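Local coordinates for protein thin, isoform D (Drosophila melanogaster, PDB 6XG7) that probably acts as a zinc-binding RING-type ubiquitin-protein ligase of muscle, seen here as its C-terminal NHL-repeat beta-propeller, a domain for protein binding, at residues His67-Phe72 / Tyr106-Arg111; Arg115-Asp120 / Leu126-Ser131; Ile153-Lys158 / Gln164-Asp169; Arg199-Asp204 / Ile210-Val215; Ile257-Pro262 / Gly292-Cys297. All coordinates share one frame; numbering follows the deposited sequence.

Contact 1: residues His67-Phe72 / Tyr106-Arg111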
# COMPACT_ATOMS: atom_id res chain seq x y z
N HIS A 67 -9.02 -10.72 -9.11
CA HIS A 67 -8.99 -11.59 -7.94
C HIS A 67 -7.70 -12.40 -7.86
O HIS A 67 -7.70 -13.58 -7.52
CB HIS A 67 -10.22 -12.49 -7.88
CG HIS A 67 -11.48 -11.74 -8.11
ND1 HIS A 67 -12.01 -10.87 -7.19
CD2 HIS A 67 -12.28 -11.68 -9.20
CE1 HIS A 67 -13.11 -10.33 -7.69
NE2 HIS A 67 -13.30 -10.82 -8.90
N ARG A 68 -6.57 -11.74 -8.15
CA ARG A 68 -5.28 -12.42 -8.18
C ARG A 68 -4.17 -11.44 -7.84
O ARG A 68 -4.33 -10.22 -7.90
CB ARG A 68 -5.01 -13.01 -9.57
CG ARG A 68 -4.81 -11.94 -10.63
CD ARG A 68 -4.64 -12.54 -12.02
NE ARG A 68 -4.64 -11.49 -13.04
CZ ARG A 68 -4.43 -11.72 -14.33
NH1 ARG A 68 -4.15 -12.94 -14.75
NH2 ARG A 68 -4.52 -10.72 -15.19
N VAL A 69 -3.05 -12.00 -7.45
CA VAL A 69 -1.78 -11.30 -7.35
C VAL A 69 -0.93 -11.68 -8.55
O VAL A 69 -0.87 -12.85 -8.93
CB VAL A 69 -1.06 -11.68 -6.04
CG1 VAL A 69 0.33 -11.08 -6.03
CG2 VAL A 69 -1.85 -11.21 -4.83
N GLN A 70 -0.28 -10.68 -9.16
CA GLN A 70 0.70 -10.92 -10.21
C GLN A 70 2.07 -10.44 -9.75
O GLN A 70 2.18 -9.39 -9.10
CB GLN A 70 0.34 -10.24 -11.52
CG GLN A 70 -0.95 -10.76 -12.11
CD GLN A 70 -1.15 -10.24 -13.52
OE1 GLN A 70 -0.42 -10.60 -14.42
NE2 GLN A 70 -2.10 -9.34 -13.69
N VAL A 71 3.09 -11.23 -10.08
CA VAL A 71 4.47 -10.95 -9.72
C VAL A 71 5.28 -10.81 -10.99
O VAL A 71 5.21 -11.66 -11.89
CB VAL A 71 5.05 -12.06 -8.83
CG1 VAL A 71 6.49 -11.72 -8.46
CG2 VAL A 71 4.17 -12.27 -7.58
N PHE A 72 6.04 -9.73 -11.06
CA PHE A 72 6.91 -9.38 -12.17
C PHE A 72 8.34 -9.25 -11.64
O PHE A 72 8.56 -9.01 -10.44
CB PHE A 72 6.47 -8.06 -12.80
CG PHE A 72 5.03 -8.04 -13.24
CD1 PHE A 72 4.01 -7.84 -12.33
CD2 PHE A 72 4.71 -8.23 -14.57
CE1 PHE A 72 2.69 -7.85 -12.74
CE2 PHE A 72 3.39 -8.23 -14.98
CZ PHE A 72 2.39 -8.04 -14.07
N TYR A 106 3.74 -13.77 1.11
CA TYR A 106 2.78 -12.78 0.62
C TYR A 106 1.66 -12.62 1.64
O TYR A 106 1.07 -13.61 2.09
CB TYR A 106 2.20 -13.20 -0.73
CG TYR A 106 3.23 -13.29 -1.82
CD1 TYR A 106 3.56 -12.19 -2.56
CD2 TYR A 106 3.89 -14.48 -2.09
CE1 TYR A 106 4.52 -12.25 -3.56
CE2 TYR A 106 4.86 -14.56 -3.08
CZ TYR A 106 5.17 -13.44 -3.82
OH TYR A 106 6.13 -13.47 -4.80
N ILE A 107 1.38 -11.38 1.99
CA ILE A 107 0.30 -11.03 2.92
C ILE A 107 -0.72 -10.24 2.12
O ILE A 107 -0.39 -9.17 1.58
CB ILE A 107 0.81 -10.18 4.09
CG1 ILE A 107 2.16 -10.68 4.63
CG2 ILE A 107 -0.27 -10.05 5.15
CD1 ILE A 107 2.16 -12.06 5.15
N ILE A 108 -1.96 -10.73 2.06
CA ILE A 108 -3.00 -10.15 1.21
C ILE A 108 -4.18 -9.71 2.06
O ILE A 108 -4.70 -10.49 2.87
CB ILE A 108 -3.48 -11.15 0.14
CG1 ILE A 108 -2.49 -11.28 -1.01
CG2 ILE A 108 -4.82 -10.69 -0.46
CD1 ILE A 108 -1.32 -12.03 -0.71
N ALA A 109 -4.62 -8.47 1.85
CA ALA A 109 -5.86 -7.98 2.44
C ALA A 109 -6.99 -8.32 1.48
O ALA A 109 -7.14 -7.71 0.41
CB ALA A 109 -5.78 -6.49 2.72
N ASP A 110 -7.80 -9.31 1.86
CA ASP A 110 -8.82 -9.89 1.00
C ASP A 110 -10.13 -9.15 1.27
O ASP A 110 -11.01 -9.61 1.98
CB ASP A 110 -8.91 -11.38 1.28
CG ASP A 110 -9.74 -12.13 0.29
OD1 ASP A 110 -10.20 -11.51 -0.70
OD2 ASP A 110 -9.93 -13.35 0.51
N ARG A 111 -10.24 -7.97 0.65
CA ARG A 111 -11.20 -6.93 1.00
C ARG A 111 -12.62 -7.45 1.25
O ARG A 111 -13.17 -7.25 2.33
CB ARG A 111 -11.20 -5.87 -0.12
CG ARG A 111 -12.17 -4.73 0.06
CD ARG A 111 -12.19 -3.87 -1.21
NE ARG A 111 -13.28 -2.89 -1.23
CZ ARG A 111 -13.70 -2.27 -2.33
NH1 ARG A 111 -13.13 -2.52 -3.50
NH2 ARG A 111 -14.69 -1.38 -2.25

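Contact 2: residues Arg115-Asp120 / Leu126-Ser131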
# COMPACT_ATOMS: atom_id res chain seq x y z
N ARG A 115 -10.86 -10.55 5.46
CA ARG A 115 -9.85 -11.41 6.06
C ARG A 115 -8.49 -11.07 5.46
O ARG A 115 -8.39 -10.42 4.42
CB ARG A 115 -10.18 -12.89 5.84
CG ARG A 115 -10.09 -13.30 4.38
CD ARG A 115 -10.54 -14.73 4.13
NE ARG A 115 -10.53 -15.07 2.71
CZ ARG A 115 -10.85 -16.26 2.20
NH1 ARG A 115 -11.14 -17.26 3.01
NH2 ARG A 115 -10.86 -16.43 0.89
N ILE A 116 -7.46 -11.56 6.13
CA ILE A 116 -6.08 -11.55 5.65
C ILE A 116 -5.70 -12.97 5.28
O ILE A 116 -6.05 -13.92 5.99
CB ILE A 116 -5.12 -11.03 6.75
CG1 ILE A 116 -5.54 -9.65 7.28
CG2 ILE A 116 -3.68 -11.02 6.23
CD1 ILE A 116 -5.70 -8.60 6.24
N GLN A 117 -4.94 -13.12 4.19
CA GLN A 117 -4.36 -14.41 3.83
C GLN A 117 -2.84 -14.31 3.76
O GLN A 117 -2.29 -13.29 3.32
CB GLN A 117 -4.92 -14.95 2.51
CG GLN A 117 -6.40 -15.24 2.55
CD GLN A 117 -6.87 -16.02 1.35
OE1 GLN A 117 -6.40 -17.13 1.09
NE2 GLN A 117 -7.78 -15.44 0.60
N VAL A 118 -2.19 -15.35 4.23
CA VAL A 118 -0.74 -15.49 4.16
C VAL A 118 -0.43 -16.66 3.25
O VAL A 118 -0.94 -17.77 3.44
CB VAL A 118 -0.13 -15.72 5.56
CG1 VAL A 118 1.37 -15.82 5.46
CG2 VAL A 118 -0.55 -14.63 6.53
N LEU A 119 0.42 -16.42 2.25
CA LEU A 119 0.85 -17.43 1.30
C LEU A 119 2.36 -17.53 1.34
O LEU A 119 3.05 -16.56 1.64
CB LEU A 119 0.34 -17.10 -0.10
CG LEU A 119 -1.19 -16.91 -0.19
CD1 LEU A 119 -1.53 -15.43 -0.21
CD2 LEU A 119 -1.78 -17.63 -1.39
N ASP A 120 2.88 -18.73 1.07
CA ASP A 120 4.32 -18.91 1.15
C ASP A 120 4.99 -18.23 -0.04
O ASP A 120 4.30 -17.65 -0.89
CB ASP A 120 4.68 -20.39 1.36
CG ASP A 120 4.68 -21.22 0.09
OD1 ASP A 120 4.47 -20.69 -1.02
OD2 ASP A 120 4.89 -22.44 0.23
N LEU A 126 -1.03 -20.61 3.14
CA LEU A 126 -0.63 -21.06 4.47
C LEU A 126 -1.73 -20.86 5.49
O LEU A 126 -2.01 -21.77 6.28
CB LEU A 126 0.63 -20.33 4.93
CG LEU A 126 1.89 -20.61 4.11
CD1 LEU A 126 3.00 -19.71 4.63
CD2 LEU A 126 2.27 -22.08 4.16
N ARG A 127 -2.36 -19.68 5.52
CA ARG A 127 -3.37 -19.44 6.54
C ARG A 127 -4.20 -18.22 6.19
O ARG A 127 -3.76 -17.33 5.45
CB ARG A 127 -2.74 -19.24 7.92
CG ARG A 127 -1.91 -18.00 8.05
CD ARG A 127 -1.30 -17.89 9.44
NE ARG A 127 -0.29 -18.92 9.66
CZ ARG A 127 1.00 -18.80 9.36
NH1 ARG A 127 1.48 -17.67 8.83
NH2 ARG A 127 1.82 -19.81 9.59
N ALA A 128 -5.39 -18.18 6.77
CA ALA A 128 -6.27 -17.03 6.71
C ALA A 128 -6.69 -16.68 8.12
O ALA A 128 -6.83 -17.55 8.99
CB ALA A 128 -7.53 -17.31 5.87
N PHE A 129 -6.86 -15.39 8.37
CA PHE A 129 -7.41 -14.96 9.65
C PHE A 129 -8.32 -13.77 9.44
O PHE A 129 -8.10 -12.95 8.54
CB PHE A 129 -6.33 -14.68 10.71
CG PHE A 129 -5.34 -13.59 10.35
CD1 PHE A 129 -4.18 -13.87 9.65
CD2 PHE A 129 -5.55 -12.29 10.78
CE1 PHE A 129 -3.25 -12.87 9.36
CE2 PHE A 129 -4.62 -11.29 10.50
CZ PHE A 129 -3.48 -11.58 9.79
N GLY A 130 -9.34 -13.71 10.27
CA GLY A 130 -10.30 -12.62 10.24
C GLY A 130 -11.61 -13.01 9.57
O GLY A 130 -11.69 -13.95 8.78
N SER A 131 -12.64 -12.27 9.94
CA SER A 131 -13.94 -12.33 9.29
C SER A 131 -14.60 -10.98 9.52
O SER A 131 -14.06 -10.11 10.21
CB SER A 131 -14.79 -13.48 9.82
OG SER A 131 -15.03 -13.34 11.21

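Contact 3: residues Ile153-Lys158 / Gln164-Asp169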
# COMPACT_ATOMS: atom_id res chain seq x y z
N ILE A 153 2.13 -8.10 11.43
CA ILE A 153 1.26 -7.66 10.34
C ILE A 153 0.40 -6.50 10.82
O ILE A 153 -0.26 -6.58 11.87
CB ILE A 153 0.38 -8.83 9.85
CG1 ILE A 153 1.23 -9.96 9.30
CG2 ILE A 153 -0.61 -8.35 8.80
CD1 ILE A 153 0.46 -11.25 9.05
N TYR A 154 0.38 -5.42 10.05
CA TYR A 154 -0.38 -4.22 10.37
C TYR A 154 -1.40 -4.01 9.26
O TYR A 154 -1.03 -3.95 8.08
CB TYR A 154 0.54 -2.99 10.44
CG TYR A 154 1.64 -3.06 11.47
CD1 TYR A 154 2.74 -3.90 11.29
CD2 TYR A 154 1.59 -2.31 12.63
CE1 TYR A 154 3.75 -3.99 12.22
CE2 TYR A 154 2.59 -2.40 13.58
CZ TYR A 154 3.67 -3.23 13.36
OH TYR A 154 4.66 -3.30 14.32
N VAL A 155 -2.68 -3.88 9.63
CA VAL A 155 -3.79 -3.85 8.70
C VAL A 155 -4.59 -2.56 8.88
O VAL A 155 -4.99 -2.22 10.00
CB VAL A 155 -4.75 -5.04 8.93
CG1 VAL A 155 -5.93 -4.98 7.94
CG2 VAL A 155 -4.02 -6.34 8.82
N CYS A 156 -4.77 -1.88 7.79
CA CYS A 156 -5.80 -0.77 7.75
C CYS A 156 -7.26 -1.29 7.58
O CYS A 156 -7.65 -1.88 6.56
CB CYS A 156 -5.56 0.15 6.56
SG CYS A 156 -4.20 1.26 6.78
N ASP A 157 -7.98 -1.23 8.68
CA ASP A 157 -9.31 -1.82 8.77
C ASP A 157 -10.27 -0.67 8.48
O ASP A 157 -10.72 0.04 9.39
CB ASP A 157 -9.47 -2.38 10.19
CG ASP A 157 -10.77 -3.08 10.41
OD1 ASP A 157 -11.57 -3.19 9.46
OD2 ASP A 157 -10.99 -3.51 11.57
N LYS A 158 -10.54 -0.47 7.19
CA LYS A 158 -10.96 0.84 6.70
C LYS A 158 -12.25 1.32 7.36
O LYS A 158 -12.31 2.44 7.88
CB LYS A 158 -11.12 0.79 5.18
CG LYS A 158 -11.53 2.12 4.59
CD LYS A 158 -11.56 2.08 3.08
CE LYS A 158 -12.80 1.40 2.52
NZ LYS A 158 -14.03 2.26 2.54
N GLN A 164 -5.16 -2.57 12.96
CA GLN A 164 -5.01 -3.73 13.82
C GLN A 164 -3.67 -4.39 13.55
O GLN A 164 -3.17 -4.40 12.41
CB GLN A 164 -6.13 -4.75 13.61
CG GLN A 164 -7.51 -4.28 13.99
CD GLN A 164 -8.48 -5.43 14.06
OE1 GLN A 164 -8.39 -6.26 14.95
NE2 GLN A 164 -9.38 -5.50 13.09
N VAL A 165 -3.08 -4.93 14.60
CA VAL A 165 -1.74 -5.50 14.59
C VAL A 165 -1.83 -6.96 15.01
O VAL A 165 -2.51 -7.30 16.00
CB VAL A 165 -0.77 -4.74 15.52
CG1 VAL A 165 0.64 -5.26 15.36
CG2 VAL A 165 -0.84 -3.23 15.24
N PHE A 166 -1.12 -7.83 14.28
CA PHE A 166 -1.17 -9.27 14.45
C PHE A 166 0.24 -9.83 14.43
O PHE A 166 1.14 -9.28 13.79
CB PHE A 166 -1.96 -9.94 13.30
CG PHE A 166 -3.34 -9.42 13.16
CD1 PHE A 166 -3.60 -8.28 12.42
CD2 PHE A 166 -4.40 -10.02 13.83
CE1 PHE A 166 -4.89 -7.78 12.33
CE2 PHE A 166 -5.67 -9.51 13.73
CZ PHE A 166 -5.90 -8.39 12.99
N GLN A 167 0.41 -10.97 15.10
CA GLN A 167 1.59 -11.78 14.84
C GLN A 167 1.51 -12.35 13.43
O GLN A 167 0.47 -12.32 12.76
CB GLN A 167 1.67 -12.94 15.83
CG GLN A 167 1.83 -12.51 17.27
CD GLN A 167 1.98 -13.68 18.20
OE1 GLN A 167 2.70 -14.62 17.89
NE2 GLN A 167 1.29 -13.64 19.33
N SER A 168 2.63 -12.90 12.96
CA SER A 168 2.66 -13.41 11.59
C SER A 168 1.70 -14.58 11.38
O SER A 168 1.36 -14.87 10.23
CB SER A 168 4.09 -13.80 11.20
OG SER A 168 4.50 -14.94 11.94
N ASP A 169 1.25 -15.24 12.45
CA ASP A 169 0.27 -16.33 12.37
C ASP A 169 -1.17 -15.85 12.52
O ASP A 169 -2.09 -16.68 12.54
CB ASP A 169 0.57 -17.45 13.40
CG ASP A 169 0.19 -17.09 14.84
OD1 ASP A 169 -0.04 -15.90 15.15
OD2 ASP A 169 0.15 -18.03 15.67

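Contact 4: residues Arg199-Asp204 / Ile210-Val215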
# COMPACT_ATOMS: atom_id res chain seq x y z
N ARG A 199 7.83 3.34 13.23
CA ARG A 199 6.72 4.27 13.10
C ARG A 199 5.74 3.69 12.09
O ARG A 199 6.14 3.16 11.05
CB ARG A 199 7.22 5.64 12.64
CG ARG A 199 8.14 6.26 13.65
CD ARG A 199 8.75 7.53 13.14
NE ARG A 199 9.62 8.11 14.15
CZ ARG A 199 10.12 9.33 14.08
NH1 ARG A 199 9.83 10.11 13.05
NH2 ARG A 199 10.91 9.78 15.05
N VAL A 200 4.45 3.78 12.42
CA VAL A 200 3.37 3.28 11.59
C VAL A 200 2.75 4.48 10.88
O VAL A 200 2.19 5.38 11.50
CB VAL A 200 2.32 2.54 12.43
CG1 VAL A 200 1.24 2.00 11.53
CG2 VAL A 200 2.99 1.45 13.23
N ILE A 201 2.89 4.50 9.56
CA ILE A 201 2.53 5.62 8.71
C ILE A 201 1.23 5.26 8.00
O ILE A 201 1.19 4.28 7.25
CB ILE A 201 3.65 5.90 7.69
CG1 ILE A 201 4.97 6.19 8.42
CG2 ILE A 201 3.25 7.02 6.74
CD1 ILE A 201 6.19 5.82 7.58
N VAL A 202 0.18 6.02 8.24
CA VAL A 202 -1.17 5.69 7.79
C VAL A 202 -1.70 6.80 6.90
O VAL A 202 -1.68 7.98 7.29
CB VAL A 202 -2.12 5.46 8.98
CG1 VAL A 202 -3.53 5.13 8.48
CG2 VAL A 202 -1.56 4.37 9.91
N SER A 203 -2.20 6.45 5.71
CA SER A 203 -2.87 7.44 4.88
C SER A 203 -4.31 7.56 5.36
O SER A 203 -5.12 6.63 5.22
CB SER A 203 -2.81 7.14 3.38
OG SER A 203 -3.41 5.90 3.06
N ASP A 204 -4.62 8.70 5.95
CA ASP A 204 -5.90 8.98 6.59
C ASP A 204 -6.75 9.72 5.56
O ASP A 204 -6.88 10.94 5.58
CB ASP A 204 -5.64 9.79 7.84
CG ASP A 204 -6.89 10.02 8.67
OD1 ASP A 204 -7.93 9.41 8.34
OD2 ASP A 204 -6.83 10.82 9.63
N ILE A 210 -1.53 12.34 6.35
CA ILE A 210 -0.85 11.15 6.82
C ILE A 210 -0.71 11.27 8.33
O ILE A 210 -0.34 12.33 8.86
CB ILE A 210 0.51 10.97 6.14
CG1 ILE A 210 0.39 10.08 4.89
CG2 ILE A 210 1.49 10.25 7.04
CD1 ILE A 210 -0.55 10.54 3.84
N GLN A 211 -1.02 10.20 9.05
CA GLN A 211 -0.85 10.17 10.49
C GLN A 211 0.20 9.14 10.83
O GLN A 211 0.19 8.03 10.29
CB GLN A 211 -2.16 9.89 11.22
CG GLN A 211 -3.07 11.10 11.29
CD GLN A 211 -3.93 11.10 12.53
OE1 GLN A 211 -4.84 10.29 12.66
NE2 GLN A 211 -3.63 11.99 13.46
N ILE A 212 1.11 9.51 11.72
CA ILE A 212 2.25 8.68 12.07
C ILE A 212 2.14 8.34 13.55
O ILE A 212 2.02 9.24 14.38
CB ILE A 212 3.58 9.37 11.74
CG1 ILE A 212 3.59 9.74 10.25
CG2 ILE A 212 4.76 8.48 12.08
CD1 ILE A 212 4.88 10.36 9.79
N PHE A 213 2.14 7.05 13.85
CA PHE A 213 1.97 6.51 15.19
C PHE A 213 3.22 5.72 15.58
O PHE A 213 3.96 5.23 14.73
CB PHE A 213 0.82 5.50 15.21
CG PHE A 213 -0.53 6.06 14.84
CD1 PHE A 213 -0.92 6.13 13.51
CD2 PHE A 213 -1.44 6.44 15.82
CE1 PHE A 213 -2.17 6.60 13.17
CE2 PHE A 213 -2.69 6.91 15.47
CZ PHE A 213 -3.05 6.99 14.15
N ASP A 214 3.43 5.55 16.87
CA ASP A 214 4.38 4.51 17.26
C ASP A 214 3.68 3.15 17.21
O ASP A 214 2.46 3.06 17.04
CB ASP A 214 5.07 4.81 18.59
CG ASP A 214 4.11 5.03 19.74
OD1 ASP A 214 3.12 4.27 19.87
OD2 ASP A 214 4.37 5.95 20.56
N VAL A 215 4.47 2.07 17.32
CA VAL A 215 3.90 0.73 17.19
C VAL A 215 2.95 0.43 18.35
O VAL A 215 2.08 -0.44 18.22
CB VAL A 215 4.98 -0.36 17.05
CG1 VAL A 215 5.64 -0.29 15.67
CG2 VAL A 215 6.03 -0.25 18.16

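Contact 5: residues Ile257-Pro262 / Gly292-Cys297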
# COMPACT_ATOMS: atom_id res chain seq x y z
N ILE A 257 2.49 12.08 -7.08
CA ILE A 257 3.26 11.47 -6.01
C ILE A 257 3.99 12.58 -5.28
O ILE A 257 4.53 13.49 -5.91
CB ILE A 257 4.29 10.46 -6.58
CG1 ILE A 257 3.57 9.32 -7.31
CG2 ILE A 257 5.22 9.96 -5.50
CD1 ILE A 257 2.55 8.61 -6.54
N GLN A 258 3.99 12.53 -3.95
CA GLN A 258 4.80 13.43 -3.14
C GLN A 258 5.79 12.63 -2.30
O GLN A 258 5.47 11.53 -1.83
CB GLN A 258 3.92 14.29 -2.23
CG GLN A 258 3.02 15.23 -2.98
CD GLN A 258 2.44 16.27 -2.08
OE1 GLN A 258 3.17 17.08 -1.52
NE2 GLN A 258 1.13 16.26 -1.91
N ILE A 259 6.99 13.18 -2.14
CA ILE A 259 8.06 12.58 -1.36
C ILE A 259 8.39 13.53 -0.23
O ILE A 259 8.50 14.74 -0.45
CB ILE A 259 9.32 12.34 -2.23
CG1 ILE A 259 8.94 11.62 -3.52
CG2 ILE A 259 10.38 11.57 -1.42
CD1 ILE A 259 10.14 11.43 -4.48
N PHE A 260 8.59 12.97 0.97
CA PHE A 260 8.91 13.73 2.17
C PHE A 260 10.20 13.20 2.76
O PHE A 260 10.47 11.99 2.70
CB PHE A 260 7.77 13.59 3.20
CG PHE A 260 6.49 14.16 2.70
CD1 PHE A 260 5.65 13.40 1.89
CD2 PHE A 260 6.15 15.48 2.97
CE1 PHE A 260 4.49 13.93 1.38
CE2 PHE A 260 4.99 16.02 2.45
CZ PHE A 260 4.16 15.25 1.65
N ASN A 261 10.99 14.11 3.32
CA ASN A 261 12.14 13.73 4.12
C ASN A 261 11.67 12.96 5.35
O ASN A 261 10.49 13.03 5.71
CB ASN A 261 12.89 14.97 4.55
CG ASN A 261 13.40 15.76 3.37
OD1 ASN A 261 14.20 15.26 2.58
ND2 ASN A 261 12.93 17.00 3.23
N PRO A 262 12.57 12.23 6.02
CA PRO A 262 12.12 11.43 7.17
C PRO A 262 11.48 12.26 8.27
O PRO A 262 10.62 11.74 8.99
CB PRO A 262 13.40 10.72 7.64
CG PRO A 262 14.22 10.62 6.40
CD PRO A 262 13.96 11.92 5.65
N GLY A 292 15.84 2.79 -5.22
CA GLY A 292 15.16 4.06 -5.27
C GLY A 292 14.13 4.21 -6.37
O GLY A 292 13.52 5.27 -6.49
N ASN A 293 13.89 3.17 -7.17
CA ASN A 293 12.82 3.24 -8.16
C ASN A 293 11.48 3.23 -7.42
O ASN A 293 11.24 2.37 -6.57
CB ASN A 293 12.90 2.05 -9.12
CG ASN A 293 14.04 2.17 -10.11
OD1 ASN A 293 14.77 3.16 -10.15
ND2 ASN A 293 14.21 1.14 -10.91
N ILE A 294 10.61 4.18 -7.77
CA ILE A 294 9.29 4.33 -7.16
C ILE A 294 8.29 3.67 -8.09
O ILE A 294 8.26 3.96 -9.30
CB ILE A 294 8.95 5.82 -6.98
CG1 ILE A 294 9.97 6.52 -6.09
CG2 ILE A 294 7.54 5.97 -6.40
CD1 ILE A 294 9.84 8.03 -6.14
N LEU A 295 7.46 2.78 -7.54
CA LEU A 295 6.44 2.06 -8.27
C LEU A 295 5.08 2.62 -7.86
O LEU A 295 4.83 2.79 -6.67
CB LEU A 295 6.43 0.57 -7.92
CG LEU A 295 7.64 -0.33 -7.94
CD1 LEU A 295 8.72 0.19 -7.08
CD2 LEU A 295 7.19 -1.70 -7.46
N VAL A 296 4.21 2.83 -8.83
CA VAL A 296 2.93 3.51 -8.62
C VAL A 296 1.83 2.73 -9.35
O VAL A 296 1.97 2.43 -10.54
CB VAL A 296 3.05 4.95 -9.18
CG1 VAL A 296 1.79 5.74 -9.01
CG2 VAL A 296 4.25 5.70 -8.54
N CYS A 297 0.80 2.39 -8.65
CA CYS A 297 -0.39 1.79 -9.30
C CYS A 297 -1.46 2.87 -9.69
O CYS A 297 -1.95 3.80 -8.92
CB CYS A 297 -1.04 0.90 -8.28
SG CYS A 297 -2.48 0.21 -9.06

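Contact 1: residues His67-Phe72 / Tyr106-Arg111
Tyr106 comes first on the 106-111 segment, and its phenol end lies against Val71. OH is 3.6 Å from Val71 CG2, and ring carbon CE1 is 4.0 Å from the same methyl. Val71 CG1 also lies near the oxygen. The ring is aimed by chi1 of -63°, which places CG beside the backbone N. Val60 of strand 58-63 touches the Tyr106 side chain as well. With a leucine at this position the phenol end would be gone, which is likely to leave a gap beside the Val71 methyls. Next to take part is Ile108. Its CG1 meets Val69 CG2 tip to tip, at 3.9 Å. Leu95 touches both Val69 and Ile108. Further on, Asp110 takes no part; its carboxylate forms a salt bridge with Arg115 and accepts from Gln117 and from the backbone of Asp93. Strands 68-72 and 106-110 belong to different sheets, which are successive blades of the NHL propeller. The nearest CA atoms, Val69 and Ile108, are 8.7 Å apart, too far for backbone pairing. No hydrogen bond crosses the contact. The two blades are therefore joined here by buried, largely apolar side-chain packing, without directional bonds.

Contact 2: residues Arg115-Asp120 / Leu126-Ser131
A beta hairpin forms the outer half of one four-stranded antiparallel sheet, and Ile116 pairs with Phe129 across it, their side chains side by side on one face. Ile116 CB sits over one face of the Phe129 ring, 3.7 Å from the centroid, in a CH-pi contact. Phe129 CG lies between its backbone N and carbonyl carbon, chi1 60°, which lays the ring beside Ile116. Val118 CG2 reaches the ring edge at CE1, 4.3 Å away. The backbones pair through Ile116 N to Phe129 O, 2.9 Å, and through its return bond. This sheet is a blade of the NHL propeller, and strand 125-129 is the edge strand on its outer side. Near the turn, Val118 O accepts from both Leu126 N, 2.9 Å, and Arg127 N, 3.2 Å, a classic beta bulge. A serine in place of Phe129 would probably leave Ile116 without its aromatic cover and open a gap toward Phe166 of the next blade. Arg127 CG packs on Val118 CB at 3.8 Å. Leu126 CD1 lies 3.7 Å from Asp120 CB.

Contact 3: residues Ile153-Lys158 / Gln164-Asp169
Gln164 reaches Asp157 across the hairpin of strands 153-157 and 162-166. From CB the chain runs to CG, which stands beside the backbone N (chi1 -65°), and then extends to the amide. There CD lies 4.0 Å from Asp157 OD2. At the tip, NE2 donates to Asp157 OD2 at 3.0 Å. The bond is bent, 134° at the hydrogen, and NE2 comes from above the carboxylate plane. Phe139 and Phe172 touch the Gln164 side chain, NE2 also donates to the carbonyl of Lys138, and OE1 accepts from the backbone of Gly137. Asp157 OD2 has a salt bridge with Arg162 and a bond from Asn160, while OD1 accepts from the Asn140 backbone. Behind this polar end, the strands pair through Val155 N to Gln164 O at 2.9 Å and Ile153 N to Phe166 O at 2.8 Å, each with its return bond. Val155 CG2 rests 3.9 Å from Phe166 CE1 on the same sheet face. On the face of Tyr154 and Val165, Val165 CG1 lies over the tyrosine ring, 4.1 Å from its centroid, a CH-pi contact. The hairpin thus combines an apolar body with a buried polar end. Several donors share the Asp157 carboxylate, which probably stabilises its negative charge. The amide is held at both its oxygen and its nitrogen, so it is unlikely to turn freely.

Contact 4: residues Arg199-Asp204 / Ile210-Val215
The Phe213 ring has the carbonyl oxygen of Val200 at its edge, in the ring plane, 3.8 Å from CD1. Val202 CG2 approaches the same ring obliquely, 4.0 Å from CE1. Phe176 meets it from strand 172-179, with the two planes at about 45°. The strands 199-204 and 209-214 make a beta hairpin, the second and third strands of one blade of the NHL propeller. Four backbone bonds tie it: Val200 pairs with Phe213, and Val202 with Gln211, each in both directions. Val200 N to Phe213 O is 2.8 Å and nearly straight, 171° at the hydrogen. On the other sheet face, Ile201 CG2 meets Ile210 CG2 at 3.7 Å, with the two side chains set obliquely. Val239 and Val241 of the next blade touch this apolar face. Asp204, beyond the last of the four bonds, has a salt bridge with Arg209 and accepts from the backbone of Glu187. At the other end, Val200 and Val215 cross at about a right angle. Val200 CG2 stands beside its backbone N, opposite the carbonyl carbon, and that methyl lies 4.0 Å from Val215 CG1.

Contact 5: residues Ile257-Pro262 / Gly292-Cys297
Ile257 and Val296 reach toward each other, tip to tip. Ile257 CD1 lies 3.9 Å from Val296 CG1 and equally near CG2, so the methyl end of the isoleucine sits against both branches of the valine. Two residues on from Ile257, and two back from Val296, Ile259 CD1 meets Ile294 CD1 at 3.8 Å, the two chains crossing at a slant. In Ile294 the chain runs out extended, chi2 167°, which carries CD1 to its partner. Further side chains pack on these four. Leu283 touches both Ile257 and Val296, and Phe280 also packs on Val296. Phe248 lies against both Ile259 and Ile294. Strand 256-260 is held by backbone bonds of Ile257 to Phe270 and of Ile259 to Leu267 and Lys268. The nearest CA atoms across the contact, Ile257 and Val296, are 8.4 Å apart, and no hydrogen bond joins the segments. Buried aliphatic packing of this kind, between strands of successive blades, is how the blades of a beta-propeller meet face to face.

The five contacts follow one another along the chain and round the propeller. Contacts 2, 3 and 4 are hairpins, while contacts 1 and 5 join neighbouring blades. Strand 106-110 of contact 1 neighbours strand 115-119 of contact 2 in one sheet, and Ile108 CD1 lies 3.4 Å from Leu119 CD1. Contact 2 packs on contact 3 across a blade boundary: Phe129 CE2 is 3.5 Å from Phe166 CG. Contact 3 meets contact 4 where Tyr154 OH lies 3.4 Å from Val215 CG1. Contacts 4 and 5 do not touch, their nearest atoms being about 4 Å apart. Contacts 2 and 5 lie on opposite sides of the chain's centre, their centres about 28 Å apart.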